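Local coordinates for Phosphoglucomutase/phosphomannomutase family protein (Burkholderia thailandensis, PDB 3UW2) that probably catalyses intramolecular phosphate transfer on sugar phosphates as a metal-dependent member of the phosphohexose mutase family, and carries a bound zinc ion in this crystal, at residues Pro76-Ala81 with Ile125-Ser130; Gln25-Ala30 with Arg47-Ala52; Leu286-Glu291 with Glu373-Val378; Glu183-Asp188 with Thr211-Ala216. One frame throughout, in Å; residues are numbered along the deposited sequence. Where two conformers were deposited one is given.

Interaction 1: Pro76-Ala81 with Ile125-Ser130; sequences PELVGA and IVVTGS. With EDO (1,2-ethanediol), chain D.
In the alpha/beta/alpha layering of domain I, Val127 at the end of strand 124-127 rests against Leu78 and Val79 of helix 75-88, just ahead of the phosphoserine loop. The two methyls of Val127 divide the work. CG1, held trans to the backbone N (chi1 -177°), lies 4.0 Å from Leu78 CB, while CG2 reaches Val79 CB, also at 4.0 Å. Val79 itself comes in at a slant, its CG2 near the same methyl of Val127. Beyond the strand, the chain folds into an ST turn: Ser130 N donates to Thr128 OG1 over 2.9 Å, with an N-H...O angle of 154°. That hydroxyl also bonds to Asp70, and Ser130 OG is linked covalently to a phosphate, as in the phosphorylated serine of this family. Asp266, a zinc ligand, touches both Thr128 and Ser130. On the outer part of the helix, an ethanediol, probably from the crystallisation liquor, donates through O2 to Gly80 O at 3.1 Å. Helix and strand are thus held together by close apolar packing of three buried aliphatic side chains, with no directional bond between them, whereas hydrogen bonds fix the phosphoserine loop.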
loop_
_atom_site.group_PDB
_atom_site.type_symbol
_atom_site.label_atom_id
_atom_site.label_comp_id
_atom_site.label_asym_id
_atom_site.label_seq_id
_atom_site.Cartn_x
_atom_site.Cartn_y
_atom_site.Cartn_z
ATOM N N PRO A 76 4.217 -5.921 -20.860
ATOM C CA PRO A 76 3.389 -6.755 -21.811
ATOM C C PRO A 76 4.021 -8.168 -21.956
ATOM O O PRO A 76 3.331 -9.174 -22.007
ATOM C CB PRO A 76 3.538 -5.998 -23.144
ATOM C CG PRO A 76 3.743 -4.557 -22.734
ATOM C CD PRO A 76 4.584 -4.595 -21.434
ATOM N N GLU A 77 5.356 -8.239 -21.992
ATOM C CA GLU A 77 5.991 -9.570 -22.240
ATOM C C GLU A 77 5.754 -10.478 -20.997
ATOM O O GLU A 77 5.456 -11.676 -21.114
ATOM C CB GLU A 77 7.499 -9.410 -22.456
ATOM C CG GLU A 77 8.214 -10.759 -22.724
ATOM C CD GLU A 77 9.722 -10.623 -22.956
ATOM O OE1 GLU A 77 10.244 -9.493 -22.837
ATOM O OE2 GLU A 77 10.401 -11.646 -23.276
ATOM N N LEU A 78 6.030 -9.932 -19.813
ATOM C CA LEU A 78 5.909 -10.757 -18.577
ATOM C C LEU A 78 4.466 -11.194 -18.301
ATOM O O LEU A 78 4.244 -12.372 -17.922
ATOM C CB LEU A 78 6.394 -9.979 -17.355
ATOM C CG LEU A 78 7.884 -9.676 -17.397
ATOM C CD1 LEU A 78 8.263 -8.916 -16.135
ATOM C CD2 LEU A 78 8.692 -10.933 -17.490
ATOM N N VAL A 79 3.469 -10.288 -18.497
ATOM C CA VAL A 79 2.070 -10.700 -18.239
ATOM C C VAL A 79 1.658 -11.755 -19.258
ATOM O O VAL A 79 0.929 -12.682 -18.942
ATOM C CB VAL A 79 1.016 -9.527 -18.221
ATOM C CG1 VAL A 79 0.586 -9.061 -19.608
ATOM C CG2 VAL A 79 -0.274 -9.940 -17.523
ATOM N N GLY A 80 2.120 -11.646 -20.490
ATOM C CA GLY A 80 1.849 -12.758 -21.462
ATOM C C GLY A 80 2.493 -14.100 -21.022
ATOM O O GLY A 80 1.860 -15.137 -21.135
ATOM N N ALA A 81 3.739 -14.109 -20.513
ATOM C CA ALA A 81 4.411 -15.330 -20.105
ATOM C C ALA A 81 3.706 -15.906 -18.881
ATOM O O ALA A 81 3.557 -17.125 -18.694
ATOM C CB ALA A 81 5.918 -15.046 -19.778
ATOM N N ILE A 125 -3.246 -11.823 -10.233
ATOM C CA ILE A 125 -1.839 -11.499 -10.105
ATOM C C ILE A 125 -1.645 -10.197 -10.893
ATOM O O ILE A 125 -2.076 -10.094 -12.023
ATOM C CB ILE A 125 -0.950 -12.591 -10.718
ATOM C CG1 ILE A 125 -1.168 -13.911 -9.986
ATOM C CG2 ILE A 125 0.514 -12.170 -10.632
ATOM C CD1 ILE A 125 -0.537 -15.100 -10.734
ATOM N N VAL A 126 -1.027 -9.208 -10.281
ATOM C CA VAL A 126 -0.771 -7.973 -10.965
ATOM C C VAL A 126 0.727 -7.947 -11.230
ATOM O O VAL A 126 1.543 -8.128 -10.300
ATOM C CB VAL A 126 -1.279 -6.729 -10.174
ATOM C CG1 VAL A 126 -1.045 -5.454 -11.033
ATOM C CG2 VAL A 126 -2.806 -6.847 -9.863
ATOM N N VAL A 127 1.116 -7.759 -12.503
ATOM C CA VAL A 127 2.589 -7.651 -12.754
ATOM C C VAL A 127 2.988 -6.174 -12.581
ATOM O O VAL A 127 2.611 -5.326 -13.427
ATOM C CB VAL A 127 2.853 -8.089 -14.227
ATOM C CG1 VAL A 127 4.358 -8.078 -14.542
ATOM C CG2 VAL A 127 2.250 -9.505 -14.466
ATOM N N THR A 128 3.775 -5.823 -11.539
ATOM C CA THR A 128 4.027 -4.466 -11.310
ATOM C C THR A 128 5.318 -4.402 -10.461
ATOM O O THR A 128 5.622 -5.322 -9.677
ATOM C CB THR A 128 2.882 -3.735 -10.547
ATOM O OG1 THR A 128 3.344 -2.411 -10.195
ATOM C CG2 THR A 128 2.587 -4.469 -9.265
ATOM N N GLY A 129 6.079 -3.368 -10.743
ATOM C CA GLY A 129 7.281 -2.985 -9.989
ATOM C C GLY A 129 7.024 -1.816 -9.069
ATOM O O GLY A 129 7.971 -1.295 -8.417
ATOM N N SER A 130 5.765 -1.397 -8.990
ATOM C CA SER A 130 5.303 -0.447 -7.967
ATOM C C SER A 130 6.064 0.918 -8.039
ATOM O O SER A 130 6.014 1.578 -9.088
ATOM C CB SER A 130 5.309 -1.186 -6.582
ATOM O OG SER A 130 5.315 -0.320 -5.469
HETATM C C1 EDO D . -2.067 -15.634 -23.830
HETATM O O1 EDO D . -1.871 -16.783 -22.922
HETATM C C2 EDO D . -1.480 -14.312 -23.255
HETATM O O2 EDO D . -0.054 -14.420 -23.469
#

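Interaction 2: Gln25-Ala30 with Arg47-Ala52; sequences QSIFKA and RSIGRA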
loop_
_atom_site.group_PDB
_atom_site.type_symbol
_atom_site.label_atom_id
_atom_site.label_comp_id
_atom_site.label_asym_id
_atom_site.label_seq_id
_atom_site.Cartn_x
_atom_site.Cartn_y
_atom_site.Cartn_z
ATOM N N GLN A 25 15.942 -17.774 -5.696
ATOM C CA GLN A 25 15.120 -17.677 -4.491
ATOM C C GLN A 25 14.980 -16.224 -3.995
ATOM O O GLN A 25 13.961 -15.855 -3.435
ATOM C CB GLN A 25 15.681 -18.595 -3.402
ATOM C CG GLN A 25 14.792 -18.731 -2.179
ATOM C CD GLN A 25 14.954 -17.560 -1.214
ATOM O OE1 GLN A 25 16.008 -16.913 -1.172
ATOM N NE2 GLN A 25 13.898 -17.259 -0.451
ATOM N N SER A 26 16.009 -15.403 -4.213
ATOM C CA SER A 26 16.016 -14.004 -3.745
ATOM C C SER A 26 14.855 -13.113 -4.273
ATOM O O SER A 26 14.600 -12.052 -3.684
ATOM C CB SER A 26 17.368 -13.346 -4.039
ATOM O OG SER A 26 17.420 -12.997 -5.425
ATOM N N ILE A 27 14.151 -13.517 -5.347
ATOM C CA ILE A 27 13.058 -12.666 -5.840
ATOM C C ILE A 27 11.772 -12.936 -5.071
ATOM O O ILE A 27 10.784 -12.187 -5.222
ATOM C CB ILE A 27 12.794 -12.798 -7.359
ATOM C CG1 ILE A 27 12.270 -14.188 -7.725
ATOM C CG2 ILE A 27 14.034 -12.447 -8.173
ATOM C CD1 ILE A 27 11.875 -14.339 -9.198
ATOM N N PHE A 28 11.764 -14.024 -4.283
ATOM C CA PHE A 28 10.572 -14.405 -3.531
ATOM C C PHE A 28 10.637 -13.708 -2.221
ATOM O O PHE A 28 11.298 -14.241 -1.321
ATOM C CB PHE A 28 10.447 -15.935 -3.405
ATOM C CG PHE A 28 10.171 -16.601 -4.723
ATOM C CD1 PHE A 28 8.884 -16.911 -5.085
ATOM C CD2 PHE A 28 11.212 -16.790 -5.656
ATOM C CE1 PHE A 28 8.638 -17.459 -6.306
ATOM C CE2 PHE A 28 10.963 -17.358 -6.888
ATOM C CZ PHE A 28 9.657 -17.657 -7.221
ATOM N N LYS A 29 9.974 -12.533 -2.108
ATOM C CA LYS A 29 10.096 -11.692 -0.880
ATOM C C LYS A 29 8.974 -12.003 0.092
ATOM O O LYS A 29 8.188 -12.929 -0.125
ATOM C CB LYS A 29 10.108 -10.189 -1.199
ATOM C CG LYS A 29 10.874 -9.873 -2.470
ATOM C CD LYS A 29 12.367 -9.809 -2.176
ATOM C CE LYS A 29 13.107 -9.147 -3.330
ATOM N NZ LYS A 29 14.560 -9.324 -3.049
ATOM N N ALA A 30 8.901 -11.244 1.180
ATOM C CA ALA A 30 7.892 -11.500 2.211
ATOM C C ALA A 30 6.472 -11.370 1.682
ATOM O O ALA A 30 5.598 -12.195 2.016
ATOM C CB ALA A 30 8.104 -10.565 3.405
ATOM N N ARG A 47 6.660 -17.236 -16.582
ATOM C CA ARG A 47 5.936 -18.457 -16.907
ATOM C C ARG A 47 6.023 -19.465 -15.735
ATOM O O ARG A 47 5.003 -19.998 -15.355
ATOM C CB ARG A 47 6.484 -19.077 -18.205
ATOM C CG ARG A 47 5.678 -20.266 -18.736
ATOM C CD ARG A 47 6.275 -20.846 -20.039
ATOM N NE ARG A 47 5.819 -19.949 -21.089
ATOM C CZ ARG A 47 6.556 -19.023 -21.700
ATOM N NH1 ARG A 47 7.872 -18.933 -21.434
ATOM N NH2 ARG A 47 5.963 -18.207 -22.601
ATOM N N SER A 48 7.199 -19.699 -15.111
ATOM C CA SER A 48 7.282 -20.681 -14.009
ATOM C C SER A 48 6.472 -20.197 -12.816
ATOM O O SER A 48 5.900 -20.999 -12.063
ATOM C CB SER A 48 8.719 -20.928 -13.546
ATOM O OG SER A 48 9.575 -21.219 -14.628
ATOM N N ILE A 49 6.406 -18.878 -12.634
ATOM C CA ILE A 49 5.667 -18.330 -11.513
ATOM C C ILE A 49 4.166 -18.516 -11.813
ATOM O O ILE A 49 3.366 -18.920 -10.955
ATOM C CB ILE A 49 5.973 -16.828 -11.287
ATOM C CG1 ILE A 49 7.309 -16.635 -10.532
ATOM C CG2 ILE A 49 4.865 -16.183 -10.439
ATOM C CD1 ILE A 49 8.002 -15.313 -10.911
ATOM N N GLY A 50 3.803 -18.329 -13.056
ATOM C CA GLY A 50 2.374 -18.525 -13.409
ATOM C C GLY A 50 1.941 -19.990 -13.235
ATOM O O GLY A 50 0.844 -20.295 -12.736
ATOM N N ARG A 51 2.798 -20.907 -13.696
ATOM C CA ARG A 51 2.562 -22.334 -13.544
ATOM C C ARG A 51 2.469 -22.711 -12.042
ATOM O O ARG A 51 1.620 -23.442 -11.669
ATOM C CB ARG A 51 3.708 -23.075 -14.245
ATOM C CG ARG A 51 3.497 -24.561 -14.362
ATOM C CD ARG A 51 2.551 -24.901 -15.483
ATOM N NE ARG A 51 2.287 -26.338 -15.488
ATOM C CZ ARG A 51 3.043 -27.246 -16.090
ATOM N NH1 ARG A 51 2.727 -28.554 -16.046
ATOM N NH2 ARG A 51 4.100 -26.844 -16.773
ATOM N N ALA A 52 3.373 -22.212 -11.183
ATOM C CA ALA A 52 3.351 -22.507 -9.756
ATOM C C ALA A 52 2.060 -21.978 -9.091
ATOM O O ALA A 52 1.410 -22.671 -8.326
ATOM C CB ALA A 52 4.599 -21.883 -9.068
#
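Ile49, on helix 43-59, points its side chain at the 3-10 turn of residues 25-27 and the residue after it. Its CB stands back from that turn, and the contact is made by the longer branch. CG1, placed opposite the carbonyl carbon and next to the backbone N (chi1 -80°), comes to 4.2 Å from Phe28 CZ, approaching the ring obliquely. One bond further on, CD1 meets the corresponding methyl of Ile27, with 4.3 Å between Ile49 CD1 and Ile27 CD1. The phenyl and the isoleucine run past one another in opposite senses, and CZ is the ring atom nearest Ile49. Several local bonds set the shape of the turn. Phe28 N donates to Gln25 O at 3.0 Å, and this same carbonyl oxygen lies in the plane of the Phe28 ring, at its edge. Lys29 folds back so that NZ bonds to Ser26 O at 2.8 Å, nearly along the C=O axis (161°). Ile33 of strand 33-36 touches all three contact residues, and Tyr157 of helix 151-161 brings its ring against that of Phe28 at about 55°. This is buried hydrocarbon packing of the 3-10 turn ahead of strand 33-36 against a helix that flanks the mixed sheet of an alpha/beta/alpha domain, here the first of the mutase's domains.

Interaction 3: Leu286-Glu291 with Glu373-Val378; sequences LMLFAE and EILARV
Ile374 turns CG2 trans to its backbone N and sends CG1 to the side away from the carbonyl carbon (chi1 -64°), while Leu288 across from it also extends CG trans to N (chi1 -177°); between them these choices bring two branched ends together. Ile374 CG2 sits 4.0 Å from Leu288 CD2 and as close to CG of the same leucine, the side chains passing each other in opposite directions. The other arm of the isoleucine reaches further. Its CD1 lies 3.8 Å from Phe289 CD1, oblique to the ring, and 3.9 Å from Leu288 O; this methyl touches both the ring and the backbone carbonyl oxygen. Leu375 adds a lighter touch, its CD2 at 4.3 Å from Leu288 CD2. No hydrogen bond crosses the contact, and the side-chain contacts are all apolar. Helix 282-296 thus packs on the C-terminal end of helix 364-375 in domain III, just where the chain makes a type I turn from Leu375 to Val378. Leu371, a turn earlier in helix 364-375, extends the packing to Leu288 and Phe289; Phe354 of strand 352-354 meets Phe289 edge-to-face, and helix 381-386 backs Leu375.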
loop_
_atom_site.group_PDB
_atom_site.type_symbol
_atom_site.label_atom_id
_atom_site.label_comp_id
_atom_site.label_asym_id
_atom_site.label_seq_id
_atom_site.Cartn_x
_atom_site.Cartn_y
_atom_site.Cartn_z
ATOM N N LEU A 286 -5.749 8.952 8.020
ATOM C CA LEU A 286 -6.570 7.924 8.675
ATOM C C LEU A 286 -7.429 8.514 9.798
ATOM O O LEU A 286 -8.561 8.072 9.982
ATOM C CB LEU A 286 -5.710 6.767 9.222
ATOM C CG LEU A 286 -6.485 5.527 9.682
ATOM C CD1 LEU A 286 -7.142 4.880 8.470
ATOM C CD2 LEU A 286 -5.542 4.542 10.343
ATOM N N MET A 287 -6.902 9.497 10.557
ATOM C CA MET A 287 -7.772 10.171 11.554
ATOM C C MET A 287 -9.032 10.760 10.892
ATOM O O MET A 287 -10.145 10.638 11.407
ATOM C CB MET A 287 -6.985 11.196 12.374
ATOM C CG MET A 287 -6.027 10.476 13.339
ATOM S SD MET A 287 -5.090 11.420 14.569
ATOM C CE MET A 287 -3.745 12.142 13.627
ATOM N N LEU A 288 -8.866 11.346 9.699
ATOM C CA LEU A 288 -9.963 12.073 9.101
ATOM C C LEU A 288 -10.988 11.056 8.573
ATOM O O LEU A 288 -12.234 11.235 8.667
ATOM C CB LEU A 288 -9.396 12.984 7.962
ATOM C CG LEU A 288 -10.342 13.922 7.219
ATOM C CD1 LEU A 288 -10.663 15.174 8.076
ATOM C CD2 LEU A 288 -9.792 14.352 5.829
ATOM N N PHE A 289 -10.462 9.984 7.997
ATOM C CA PHE A 289 -11.349 8.908 7.531
ATOM C C PHE A 289 -12.085 8.194 8.706
ATOM O O PHE A 289 -13.258 7.867 8.621
ATOM C CB PHE A 289 -10.480 7.889 6.757
ATOM C CG PHE A 289 -9.987 8.419 5.447
ATOM C CD1 PHE A 289 -10.912 8.975 4.522
ATOM C CD2 PHE A 289 -8.647 8.241 5.068
ATOM C CE1 PHE A 289 -10.473 9.470 3.291
ATOM C CE2 PHE A 289 -8.201 8.733 3.820
ATOM C CZ PHE A 289 -9.134 9.345 2.944
ATOM N N ALA A 290 -11.356 7.915 9.775
ATOM C CA ALA A 290 -11.902 7.210 10.932
ATOM C C ALA A 290 -13.034 8.052 11.492
ATOM O O ALA A 290 -14.049 7.515 11.929
ATOM C CB ALA A 290 -10.811 7.062 12.025
ATOM N N GLU A 291 -12.843 9.364 11.572
ATOM C CA GLU A 291 -13.907 10.181 12.099
ATOM C C GLU A 291 -15.181 10.004 11.264
ATOM O O GLU A 291 -16.265 9.766 11.805
ATOM C CB GLU A 291 -13.469 11.644 12.181
ATOM C CG GLU A 291 -14.598 12.663 12.375
ATOM C CD GLU A 291 -14.042 14.093 12.538
ATOM O OE1 GLU A 291 -13.099 14.495 11.792
ATOM O OE2 GLU A 291 -14.544 14.799 13.436
ATOM N N GLU A 373 -14.634 13.369 -1.031
ATOM C CA GLU A 373 -15.986 13.384 -0.467
ATOM C C GLU A 373 -16.042 14.225 0.835
ATOM O O GLU A 373 -17.008 14.986 1.059
ATOM C CB GLU A 373 -16.401 11.950 -0.136
ATOM C CG GLU A 373 -17.796 11.838 0.488
ATOM C CD GLU A 373 -18.175 10.381 0.724
ATOM O OE1 GLU A 373 -17.600 9.691 1.638
ATOM O OE2 GLU A 373 -19.030 9.920 -0.029
ATOM N N ILE A 374 -15.023 14.043 1.678
ATOM C CA ILE A 374 -14.902 14.757 2.932
ATOM C C ILE A 374 -14.460 16.212 2.732
ATOM O O ILE A 374 -15.103 17.122 3.276
ATOM C CB ILE A 374 -13.929 14.046 3.886
ATOM C CG1 ILE A 374 -14.480 12.642 4.274
ATOM C CG2 ILE A 374 -13.677 14.896 5.139
ATOM C CD1 ILE A 374 -13.503 11.737 4.982
ATOM N N LEU A 375 -13.363 16.428 1.987
ATOM C CA LEU A 375 -12.796 17.767 1.732
ATOM C C LEU A 375 -13.821 18.682 1.043
ATOM O O LEU A 375 -13.919 19.878 1.347
ATOM C CB LEU A 375 -11.550 17.651 0.839
ATOM C CG LEU A 375 -10.333 16.966 1.495
ATOM C CD1 LEU A 375 -9.113 17.062 0.568
ATOM C CD2 LEU A 375 -10.052 17.482 2.897
ATOM N N ALA A 376 -14.638 18.113 0.158
ATOM C CA ALA A 376 -15.606 18.948 -0.559
ATOM C C ALA A 376 -16.688 19.566 0.340
ATOM O O ALA A 376 -17.356 20.505 -0.059
ATOM C CB ALA A 376 -16.220 18.180 -1.754
ATOM N N ARG A 377 -16.856 19.060 1.547
ATOM C CA ARG A 377 -17.824 19.672 2.500
ATOM C C ARG A 377 -17.346 20.980 3.140
ATOM O O ARG A 377 -18.091 21.603 3.872
ATOM C CB ARG A 377 -18.241 18.641 3.571
ATOM C CG ARG A 377 -18.897 17.437 2.895
ATOM C CD ARG A 377 -18.997 16.226 3.822
ATOM N NE ARG A 377 -19.768 15.137 3.193
ATOM C CZ ARG A 377 -19.593 13.862 3.509
ATOM N NH1 ARG A 377 -18.654 13.523 4.386
ATOM N NH2 ARG A 377 -20.300 12.929 2.911
ATOM N N VAL A 378 -16.109 21.410 2.879
ATOM C CA VAL A 378 -15.604 22.620 3.567
ATOM C C VAL A 378 -15.063 23.609 2.543
ATOM O O VAL A 378 -14.762 23.238 1.418
ATOM C CB VAL A 378 -14.530 22.299 4.653
ATOM C CG1 VAL A 378 -15.111 21.380 5.747
ATOM C CG2 VAL A 378 -13.241 21.729 4.022
#

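Interaction 4: Glu183-Asp188 with Thr211-Ala216; sequences ERIVGD and TRLFKA
Leu213 sets its two methyls across Ile185, the two side chains crossing at about a right angle. CD1 takes the nearer part, 3.9 Å from Ile185 CG2 and almost as close to CB. CD2 meets the tip instead, with 4.1 Å between Leu213 CD2 and Ile185 CD1. The leucine can straddle in this way because its CG extends trans to the backbone N (chi1 173°), carrying the fork across from the side of its helix. Val186 fills the next position: its CG2 is 3.6 Å from Ala216 CB, a snug methyl-to-methyl contact, and lies 4.3 Å from Leu213 CD1. The two elements are helix 178-186 and helix 206-216, both of domain II; the second forms the crossover between the neighbouring parallel strands 197-200 and 221-224 of that domain's mixed sheet. Packing is deepest at Ile185 and Leu213 and gives way to solvent at Ala216. Helix 364-375 closes over the buried end, Tyr366 and Ala369 touching Ile185 and Leu365 touching Leu213. Near the outer side, Glu183 OE2 and Arg212 NH2 stay 5.2 Å apart, their opposite charges probably attracting only at a distance; Arg212 makes its salt bridge with Asp179 instead. At the other end of this region Asp188 pairs with Arg357, whose carbonyl oxygen accepts a bond from Arg184.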
loop_
_atom_site.group_PDB
_atom_site.type_symbol
_atom_site.label_atom_id
_atom_site.label_comp_id
_atom_site.label_asym_id
_atom_site.label_seq_id
_atom_site.Cartn_x
_atom_site.Cartn_y
_atom_site.Cartn_z
ATOM N N GLU A 183 -17.798 3.407 -12.599
ATOM C CA GLU A 183 -19.226 3.541 -12.310
ATOM C C GLU A 183 -19.542 3.109 -10.906
ATOM O O GLU A 183 -20.521 3.598 -10.288
ATOM C CB GLU A 183 -20.072 2.720 -13.288
ATOM C CG GLU A 183 -20.032 3.345 -14.668
ATOM C CD GLU A 183 -20.412 2.359 -15.765
ATOM O OE1 GLU A 183 -21.462 1.677 -15.629
ATOM O OE2 GLU A 183 -19.668 2.272 -16.772
ATOM N N ARG A 184 -18.715 2.192 -10.394
ATOM C CA ARG A 184 -18.999 1.682 -9.057
ATOM C C ARG A 184 -18.640 2.775 -8.048
ATOM O O ARG A 184 -19.375 2.983 -7.078
ATOM C CB ARG A 184 -18.315 0.322 -8.800
ATOM C CG ARG A 184 -18.204 -0.078 -7.341
ATOM C CD ARG A 184 -19.561 -0.370 -6.668
ATOM N NE ARG A 184 -19.364 -0.819 -5.288
ATOM C CZ ARG A 184 -19.143 0.006 -4.254
ATOM N NH1 ARG A 184 -19.095 1.340 -4.419
ATOM N NH2 ARG A 184 -18.946 -0.494 -3.045
ATOM N N ILE A 185 -17.536 3.483 -8.255
ATOM C CA ILE A 185 -17.156 4.551 -7.353
ATOM C C ILE A 185 -18.069 5.823 -7.454
ATOM O O ILE A 185 -18.534 6.395 -6.425
ATOM C CB ILE A 185 -15.664 4.918 -7.526
ATOM C CG1 ILE A 185 -14.760 3.702 -7.090
ATOM C CG2 ILE A 185 -15.385 6.153 -6.684
ATOM C CD1 ILE A 185 -13.285 3.866 -7.466
ATOM N N VAL A 186 -18.304 6.243 -8.693
ATOM C CA VAL A 186 -19.138 7.416 -9.027
ATOM C C VAL A 186 -20.581 7.291 -8.523
ATOM O O VAL A 186 -21.126 8.257 -8.003
ATOM C CB VAL A 186 -19.033 7.719 -10.554
ATOM C CG1 VAL A 186 -20.141 8.643 -11.066
ATOM C CG2 VAL A 186 -17.659 8.332 -10.840
ATOM N N GLY A 187 -21.181 6.104 -8.661
ATOM C CA GLY A 187 -22.540 5.842 -8.184
ATOM C C GLY A 187 -22.646 5.864 -6.653
ATOM O O GLY A 187 -23.739 5.970 -6.148
ATOM N N ASP A 188 -21.530 5.776 -5.902
ATOM C CA ASP A 188 -21.617 5.839 -4.411
ATOM C C ASP A 188 -21.038 7.134 -3.828
ATOM O O ASP A 188 -21.241 7.419 -2.668
ATOM C CB ASP A 188 -20.975 4.609 -3.687
ATOM C CG ASP A 188 -21.299 4.572 -2.154
ATOM O OD1 ASP A 188 -22.504 4.595 -1.751
ATOM O OD2 ASP A 188 -20.349 4.530 -1.327
ATOM N N THR A 211 -7.262 10.210 -13.548
ATOM C CA THR A 211 -7.783 11.459 -14.120
ATOM C C THR A 211 -9.204 11.269 -14.595
ATOM O O THR A 211 -10.054 12.114 -14.333
ATOM C CB THR A 211 -6.853 12.067 -15.194
ATOM O OG1 THR A 211 -6.551 11.071 -16.188
ATOM C CG2 THR A 211 -5.540 12.510 -14.511
ATOM N N ARG A 212 -9.463 10.132 -15.260
ATOM C CA ARG A 212 -10.820 9.743 -15.654
ATOM C C ARG A 212 -11.771 9.756 -14.446
ATOM O O ARG A 212 -12.864 10.341 -14.537
ATOM C CB ARG A 212 -10.835 8.346 -16.246
ATOM C CG ARG A 212 -12.222 7.881 -16.678
ATOM C CD ARG A 212 -12.167 6.512 -17.381
ATOM N NE ARG A 212 -13.576 6.157 -17.576
ATOM C CZ ARG A 212 -14.052 5.013 -18.046
ATOM N NH1 ARG A 212 -13.245 4.062 -18.436
ATOM N NH2 ARG A 212 -15.374 4.882 -18.167
ATOM N N LEU A 213 -11.361 9.113 -13.354
ATOM C CA LEU A 213 -12.197 9.014 -12.125
ATOM C C LEU A 213 -12.516 10.380 -11.535
ATOM O O LEU A 213 -13.692 10.674 -11.297
ATOM C CB LEU A 213 -11.535 8.113 -11.054
ATOM C CG LEU A 213 -12.182 8.051 -9.683
ATOM C CD1 LEU A 213 -13.580 7.429 -9.870
ATOM C CD2 LEU A 213 -11.336 7.239 -8.664
ATOM N N PHE A 214 -11.485 11.208 -11.285
ATOM C CA PHE A 214 -11.724 12.477 -10.628
ATOM C C PHE A 214 -12.484 13.458 -11.546
ATOM O O PHE A 214 -13.295 14.268 -11.070
ATOM C CB PHE A 214 -10.431 13.061 -10.035
ATOM C CG PHE A 214 -9.728 12.122 -9.068
ATOM C CD1 PHE A 214 -10.454 11.354 -8.128
ATOM C CD2 PHE A 214 -8.342 12.022 -9.081
ATOM C CE1 PHE A 214 -9.813 10.480 -7.220
ATOM C CE2 PHE A 214 -7.671 11.141 -8.227
ATOM C CZ PHE A 214 -8.395 10.376 -7.268
ATOM N N LYS A 215 -12.293 13.347 -12.876
ATOM C CA LYS A 215 -13.179 14.116 -13.788
ATOM C C LYS A 215 -14.624 13.663 -13.699
ATOM O O LYS A 215 -15.543 14.508 -13.736
ATOM C CB LYS A 215 -12.694 14.143 -15.261
ATOM C CG LYS A 215 -11.485 15.030 -15.428
ATOM C CD LYS A 215 -10.919 15.034 -16.849
ATOM C CE LYS A 215 -10.251 16.401 -17.026
ATOM N NZ LYS A 215 -9.545 16.677 -18.321
ATOM N N ALA A 216 -14.816 12.344 -13.634
ATOM C CA ALA A 216 -16.133 11.748 -13.463
ATOM C C ALA A 216 -16.796 12.207 -12.138
ATOM O O ALA A 216 -18.019 12.293 -12.051
ATOM C CB ALA A 216 -16.035 10.227 -13.463
#

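Overall arrangement
From the N terminus the four contacts follow in series; none nests in or crosses another. Interaction 2 comes first, closing a short loop through strand 33-36. Interaction 1 then spans 43 residues of the same domain, and the two touch where helices 43-59 and 75-88 meet, Ala81 O packing on Arg47 CB. Interaction 4 closes the loop through strand 197-200 in domain II, and interaction 3 the longest, 81 residues of domain III. Interactions 3 and 4 have centres about 18 Å apart; helix 364-375, which supplies part of interaction 3, also packs on interaction 4, and Arg357 salt-bridges Glu373 and Asp188. Interactions 1 and 3 lie on opposite sides of the chain's centre.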